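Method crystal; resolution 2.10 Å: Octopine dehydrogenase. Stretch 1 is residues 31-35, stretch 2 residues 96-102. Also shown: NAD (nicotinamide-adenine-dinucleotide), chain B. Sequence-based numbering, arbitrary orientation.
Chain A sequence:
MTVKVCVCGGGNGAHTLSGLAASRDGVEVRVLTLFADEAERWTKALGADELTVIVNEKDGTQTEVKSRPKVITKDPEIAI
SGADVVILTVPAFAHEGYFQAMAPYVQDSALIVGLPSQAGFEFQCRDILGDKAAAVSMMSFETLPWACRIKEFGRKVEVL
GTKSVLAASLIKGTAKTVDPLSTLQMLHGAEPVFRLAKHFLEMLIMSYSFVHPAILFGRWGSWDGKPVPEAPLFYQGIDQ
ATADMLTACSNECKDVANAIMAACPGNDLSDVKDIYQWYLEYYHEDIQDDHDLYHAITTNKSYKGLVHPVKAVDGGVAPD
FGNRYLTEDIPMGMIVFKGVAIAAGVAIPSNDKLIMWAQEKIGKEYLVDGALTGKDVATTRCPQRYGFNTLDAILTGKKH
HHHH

Stretch 1 (31-35) VLTLF
Stretch 2 96-102: EGYFQAM

This contact joins the end of a strand to one side of a helix. Val 31 and Leu 32 are the last strand residues of the first stretch, with phi/psi of -112/130 and -124/129. Thr 33 (-139/137) is still extended, although it counts as loop. Leu 34 turns the chain with -113/13, and Phe 35 follows at -88/92.

The second stretch is helical, and the helix begins earlier in the chain. Phi runs from -55 to -84 and psi from -42 to -34, easing to -17 at Met 102. Gln 100 N bonds weakly to Glu 96 O at 3.3 Å, and Ala 101 N bonds weakly to Gly 97 O at 3.4 Å. Met 102 N to Tyr 98 O is 3.2 Å.

The closest CA atoms across the contact are those of Leu 34 and Gly 97, 7.9 Å apart. The backbones therefore stay well separated, and side chains fill the gap. The two stretches bury 222 Å² in all, both sides summed.

Tyr 98 is the main bump on the helix. Its CA-to-CB bond points sideways, but with chi1 at -72° (m) and chi2 at -78° the end of the side chain comes nearer to the loop. The hydroxyl reaches the backbone of the first stretch. Leu 34 N donates a weak hydrogen bond to Tyr 98 OH, 3.5 Å long with an angle of 152° at the hydrogen. Thr 33 CA lies 3.6 Å from Tyr 98 OH, and Leu 32 O lies 3.9 Å from the same Tyr 98 OH. The tip of the ring thus sits against three consecutive residues.

Thr 33 adds little from its side chain. Its CA-to-CB bond points away, chi1 is 169° (t), and OG1 is hydrogen-bonded elsewhere in the structure.

Leu 34 is the matching bump on the loop. It points toward the helix with chi1 -57° (m) and chi2 166° (t). Its CD1 lies over one face of the Tyr 98 ring, 4.1 Å from the ring centroid and 25° off the normal, a CH-pi contact. Leu 34 CD1 is 3.8 Å from Tyr 98 CD1.

The same methyl settles in a shallow hollow on the helix. Leu 34 CD1 is 3.8 Å from Gly 97 O and 4.2 Å from Ala 101 CB. Gly 97 and Ala 101 are one helical turn apart, and Tyr 98 completes the hollow. Gly 97 has no side chain, but a CB there would fit, so the hollow does not depend on its absence.

Leu 32 also points toward the helix, with chi1 177° (t) and chi2 76° (p). Its CD2 packs 4.3 Å from Tyr 98 CD1, a looser apolar contact.

Phe 35 leaves the helix alone. Its CA-to-CB bond is sideways, with chi1 -175° (t) and chi2 42°, and the side-chain end leads away to NAD. Phe 35 CD1 is 3.5 Å from NAD C2A, and NAD C4A lies over one ring face.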

ATOM      1  N   VAL A  31      -9.782   1.329 -19.565  1.00 15.61           N
ATOM      2  CA  VAL A  31      -9.756   0.392 -18.431  1.00 15.35           C
ATOM      3  C   VAL A  31      -9.218  -0.985 -18.849  1.00 15.11           C
ATOM      4  O   VAL A  31      -9.674  -1.561 -19.843  1.00 15.04           O
ATOM      5  CB  VAL A  31     -11.165   0.242 -17.771  1.00 15.41           C
ATOM      6  CG1 VAL A  31     -11.116  -0.695 -16.563  1.00 15.46           C
ATOM      7  CG2 VAL A  31     -11.722   1.599 -17.359  1.00 15.52           C
ATOM      8  N   LEU A  32      -8.251  -1.496 -18.084  1.00 14.81           N
ATOM      9  CA  LEU A  32      -7.658  -2.820 -18.315  1.00 14.63           C
ATOM     10  C   LEU A  32      -7.753  -3.712 -17.068  1.00 14.51           C
ATOM     11  O   LEU A  32      -7.372  -3.294 -15.970  1.00 14.32           O
ATOM     12  CB  LEU A  32      -6.189  -2.680 -18.756  1.00 14.64           C
ATOM     13  CG  LEU A  32      -5.333  -3.937 -18.985  1.00 14.67           C
ATOM     14  CD1 LEU A  32      -5.680  -4.625 -20.303  1.00 14.58           C
ATOM     15  CD2 LEU A  32      -3.843  -3.607 -18.938  1.00 14.65           C
ATOM     16  N   THR A  33      -8.265  -4.932 -17.252  1.00 14.38           N
ATOM     17  CA  THR A  33      -8.308  -5.956 -16.189  1.00 14.37           C
ATOM     18  C   THR A  33      -7.956  -7.354 -16.723  1.00 14.40           C
ATOM     19  O   THR A  33      -8.415  -7.751 -17.797  1.00 14.34           O
ATOM     20  CB  THR A  33      -9.671  -5.982 -15.423  1.00 14.46           C
ATOM     21  OG1 THR A  33      -9.738  -7.146 -14.585  1.00 14.37           O
ATOM     22  CG2 THR A  33     -10.862  -5.990 -16.385  1.00 14.17           C
ATOM     23  N   LEU A  34      -7.144  -8.089 -15.961  1.00 14.40           N
ATOM     24  CA  LEU A  34      -6.612  -9.385 -16.402  1.00 14.49           C
ATOM     25  C   LEU A  34      -7.137 -10.601 -15.615  1.00 14.61           C
ATOM     26  O   LEU A  34      -6.590 -11.705 -15.733  1.00 14.60           O
ATOM     27  CB  LEU A  34      -5.072  -9.368 -16.374  1.00 14.50           C
ATOM     28  CG  LEU A  34      -4.297  -8.317 -17.183  1.00 14.47           C
ATOM     29  CD1 LEU A  34      -2.835  -8.275 -16.744  1.00 14.38           C
ATOM     30  CD2 LEU A  34      -4.402  -8.554 -18.688  1.00 14.30           C
ATOM     31  N   PHE A  35      -8.193 -10.402 -14.827  1.00 14.57           N
ATOM     32  CA  PHE A  35      -8.776 -11.478 -14.016  1.00 14.68           C
ATOM     33  C   PHE A  35      -9.826 -12.270 -14.808  1.00 14.66           C
ATOM     34  O   PHE A  35     -11.007 -11.913 -14.825  1.00 14.64           O
ATOM     35  CB  PHE A  35      -9.353 -10.910 -12.707  1.00 14.69           C
ATOM     36  CG  PHE A  35      -9.883 -11.956 -11.748  1.00 14.89           C
ATOM     37  CD1 PHE A  35      -9.192 -13.146 -11.522  1.00 15.07           C
ATOM     38  CD2 PHE A  35     -11.062 -11.727 -11.043  1.00 14.87           C
ATOM     39  CE1 PHE A  35      -9.683 -14.103 -10.632  1.00 15.02           C
ATOM     40  CE2 PHE A  35     -11.558 -12.671 -10.147  1.00 15.18           C
ATOM     41  CZ  PHE A  35     -10.867 -13.865  -9.941  1.00 15.20           C
ATOM     42  N   GLU A  96       2.560  -8.076 -10.223  1.00 14.67           N
ATOM     43  CA  GLU A  96       3.475  -8.792 -11.132  1.00 14.84           C
ATOM     44  C   GLU A  96       2.890  -8.998 -12.535  1.00 14.74           C
ATOM     45  O   GLU A  96       3.594  -8.833 -13.536  1.00 14.75           O
ATOM     46  CB  GLU A  96       3.904 -10.141 -10.529  1.00 14.84           C
ATOM     47  CG  GLU A  96       5.013 -10.863 -11.308  1.00 15.08           C
ATOM     48  CD  GLU A  96       5.318 -12.264 -10.785  1.00 15.37           C
ATOM     49  OE1 GLU A  96       4.376 -13.058 -10.580  1.00 16.47           O
ATOM     50  OE2 GLU A  96       6.510 -12.578 -10.594  1.00 15.92           O
ATOM     51  N   GLY A  97       1.608  -9.354 -12.592  1.00 14.63           N
ATOM     52  CA  GLY A  97       0.908  -9.596 -13.856  1.00 14.52           C
ATOM     53  C   GLY A  97       0.788  -8.383 -14.765  1.00 14.47           C
ATOM     54  O   GLY A  97       0.897  -8.508 -15.987  1.00 14.24           O
ATOM     55  N   TYR A  98       0.564  -7.211 -14.170  1.00 14.46           N
ATOM     56  CA  TYR A  98       0.414  -5.966 -14.932  1.00 14.55           C
ATOM     57  C   TYR A  98       1.733  -5.423 -15.498  1.00 14.50           C
ATOM     58  O   TYR A  98       1.752  -4.893 -16.612  1.00 14.47           O
ATOM     59  CB  TYR A  98      -0.325  -4.895 -14.113  1.00 14.55           C
ATOM     60  CG  TYR A  98      -1.808  -5.176 -13.949  1.00 14.62           C
ATOM     61  CD1 TYR A  98      -2.707  -4.918 -14.988  1.00 14.62           C
ATOM     62  CD2 TYR A  98      -2.311  -5.707 -12.762  1.00 14.59           C
ATOM     63  CE1 TYR A  98      -4.069  -5.181 -14.847  1.00 14.62           C
ATOM     64  CE2 TYR A  98      -3.673  -5.974 -12.609  1.00 14.58           C
ATOM     65  CZ  TYR A  98      -4.544  -5.708 -13.655  1.00 14.71           C
ATOM     66  OH  TYR A  98      -5.889  -5.971 -13.509  1.00 14.88           O
ATOM     67  N   PHE A  99       2.822  -5.559 -14.738  1.00 14.54           N
ATOM     68  CA  PHE A  99       4.160  -5.157 -15.205  1.00 14.66           C
ATOM     69  C   PHE A  99       4.636  -5.975 -16.415  1.00 14.83           C
ATOM     70  O   PHE A  99       5.231  -5.425 -17.346  1.00 14.84           O
ATOM     71  CB  PHE A  99       5.201  -5.240 -14.074  1.00 14.59           C
ATOM     72  CG  PHE A  99       5.137  -4.099 -13.079  1.00 14.38           C
ATOM     73  CD1 PHE A  99       5.140  -2.771 -13.505  1.00 14.23           C
ATOM     74  CD2 PHE A  99       5.116  -4.358 -11.710  1.00 14.32           C
ATOM     75  CE1 PHE A  99       5.093  -1.720 -12.584  1.00 14.10           C
ATOM     76  CE2 PHE A  99       5.073  -3.316 -10.779  1.00 14.38           C
ATOM     77  CZ  PHE A  99       5.061  -1.993 -11.219  1.00 14.21           C
ATOM     78  N   GLN A 100       4.373  -7.283 -16.393  1.00 14.96           N
ATOM     79  CA  GLN A 100       4.736  -8.182 -17.496  1.00 15.26           C
ATOM     80  C   GLN A 100       3.968  -7.880 -18.789  1.00 15.18           C
ATOM     81  O   GLN A 100       4.535  -7.951 -19.882  1.00 15.12           O
ATOM     82  CB  GLN A 100       4.535  -9.651 -17.094  1.00 15.23           C
ATOM     83  CG  GLN A 100       5.604 -10.208 -16.150  1.00 15.60           C
ATOM     84  CD  GLN A 100       5.298 -11.617 -15.642  1.00 15.85           C
ATOM     85  OE1 GLN A 100       6.206 -12.361 -15.268  1.00 16.93           O
ATOM     86  NE2 GLN A 100       4.020 -11.984 -15.620  1.00 16.82           N
ATOM     87  N   ALA A 101       2.688  -7.536 -18.654  1.00 15.27           N
ATOM     88  CA  ALA A 101       1.814  -7.283 -19.805  1.00 15.32           C
ATOM     89  C   ALA A 101       2.090  -5.956 -20.527  1.00 15.40           C
ATOM     90  O   ALA A 101       1.943  -5.872 -21.749  1.00 15.37           O
ATOM     91  CB  ALA A 101       0.350  -7.368 -19.390  1.00 15.31           C
ATOM     92  N   MET A 102       2.489  -4.932 -19.771  1.00 15.44           N
ATOM     93  CA  MET A 102       2.690  -3.581 -20.317  1.00 15.49           C
ATOM     94  C   MET A 102       4.063  -3.356 -20.967  1.00 15.50           C
ATOM     95  O   MET A 102       4.240  -2.406 -21.736  1.00 15.45           O
ATOM     96  CB  MET A 102       2.440  -2.515 -19.235  1.00 15.43           C
ATOM     97  CG  MET A 102       3.556  -2.381 -18.190  1.00 15.52           C
ATOM     98  SD  MET A 102       3.391  -0.956 -17.087  1.00 15.56           S
ATOM     99  CE  MET A 102       2.066  -1.501 -16.008  1.00 15.26           C
TER
HETATM  100  PA  NAD B 405     -10.700  -5.071  -3.921  1.00 17.38           P
HETATM  101  O1A NAD B 405     -10.729  -6.209  -2.976  1.00 16.79           O
HETATM  102  O2A NAD B 405     -12.052  -4.490  -4.087  1.00 16.80           O
HETATM  103  O5B NAD B 405     -10.102  -5.551  -5.344  1.00 17.88           O
HETATM  104  C5B NAD B 405     -10.622  -6.671  -6.037  1.00 18.74           C
HETATM  105  C4B NAD B 405     -10.055  -6.718  -7.455  1.00 19.15           C
HETATM  106  O4B NAD B 405      -8.743  -7.258  -7.450  1.00 19.67           O
HETATM  107  C3B NAD B 405     -10.868  -7.602  -8.393  1.00 19.45           C
HETATM  108  O3B NAD B 405     -11.851  -6.878  -9.096  1.00 19.27           O
HETATM  109  C2B NAD B 405      -9.829  -8.193  -9.328  1.00 19.89           C
HETATM  110  O2B NAD B 405      -9.664  -7.401 -10.483  1.00 19.77           O
HETATM  111  C1B NAD B 405      -8.547  -8.179  -8.511  1.00 20.32           C
HETATM  112  N9A NAD B 405      -8.316  -9.546  -7.997  1.00 20.65           N
HETATM  113  C8A NAD B 405      -8.803 -10.062  -6.819  1.00 20.85           C
HETATM  114  N7A NAD B 405      -8.393 -11.344  -6.702  1.00 21.07           N
HETATM  115  C5A NAD B 405      -7.652 -11.660  -7.787  1.00 20.90           C
HETATM  116  C6A NAD B 405      -7.000 -12.832  -8.159  1.00 20.89           C
HETATM  117  N6A NAD B 405      -7.266 -13.963  -7.507  1.00 21.11           N
HETATM  118  N1A NAD B 405      -6.299 -12.871  -9.354  1.00 20.75           N
HETATM  119  C2A NAD B 405      -6.250 -11.751 -10.166  1.00 20.85           C
HETATM  120  N3A NAD B 405      -6.905 -10.591  -9.786  1.00 20.81           N
HETATM  121  C4A NAD B 405      -7.595 -10.542  -8.613  1.00 20.74           C
HETATM  122  O3  NAD B 405      -9.633  -3.975  -3.386  1.00 17.10           O
HETATM  123  PN  NAD B 405     -10.019  -2.430  -3.113  1.00 17.18           P
HETATM  124  O1N NAD B 405     -11.114  -2.393  -2.118  1.00 17.27           O
HETATM  125  O2N NAD B 405     -10.190  -1.740  -4.413  1.00 16.78           O
HETATM  126  O5D NAD B 405      -8.713  -1.824  -2.383  1.00 17.62           O
HETATM  127  C5D NAD B 405      -7.424  -1.828  -2.964  1.00 17.80           C
HETATM  128  C4D NAD B 405      -6.363  -1.626  -1.879  1.00 18.04           C
HETATM  129  O4D NAD B 405      -6.620  -0.449  -1.123  1.00 18.01           O
HETATM  130  C3D NAD B 405      -6.326  -2.793  -0.900  1.00 18.20           C
HETATM  131  O3D NAD B 405      -4.988  -3.183  -0.692  1.00 18.22           O
HETATM  132  C2D NAD B 405      -6.938  -2.238   0.376  1.00 18.11           C
HETATM  133  O2D NAD B 405      -6.344  -2.799   1.524  1.00 18.04           O
HETATM  134  C1D NAD B 405      -6.677  -0.738   0.267  1.00 18.05           C
HETATM  135  N1N NAD B 405      -7.691   0.093   0.962  1.00 18.12           N
HETATM  136  C2N NAD B 405      -9.036  -0.043   0.708  1.00 18.04           C
HETATM  137  C3N NAD B 405      -9.972   0.756   1.374  1.00 18.06           C
HETATM  138  C7N NAD B 405     -11.409   0.777   0.917  1.00 18.01           C
HETATM  139  O7N NAD B 405     -12.307   1.471   1.616  1.00 17.76           O
HETATM  140  N7N NAD B 405     -11.789   0.065  -0.240  1.00 18.20           N
HETATM  141  C4N NAD B 405      -9.525   1.699   2.304  1.00 18.12           C
HETATM  142  C5N NAD B 405      -8.160   1.836   2.555  1.00 18.14           C
HETATM  143  C6N NAD B 405      -7.254   1.025   1.872  1.00 18.11           C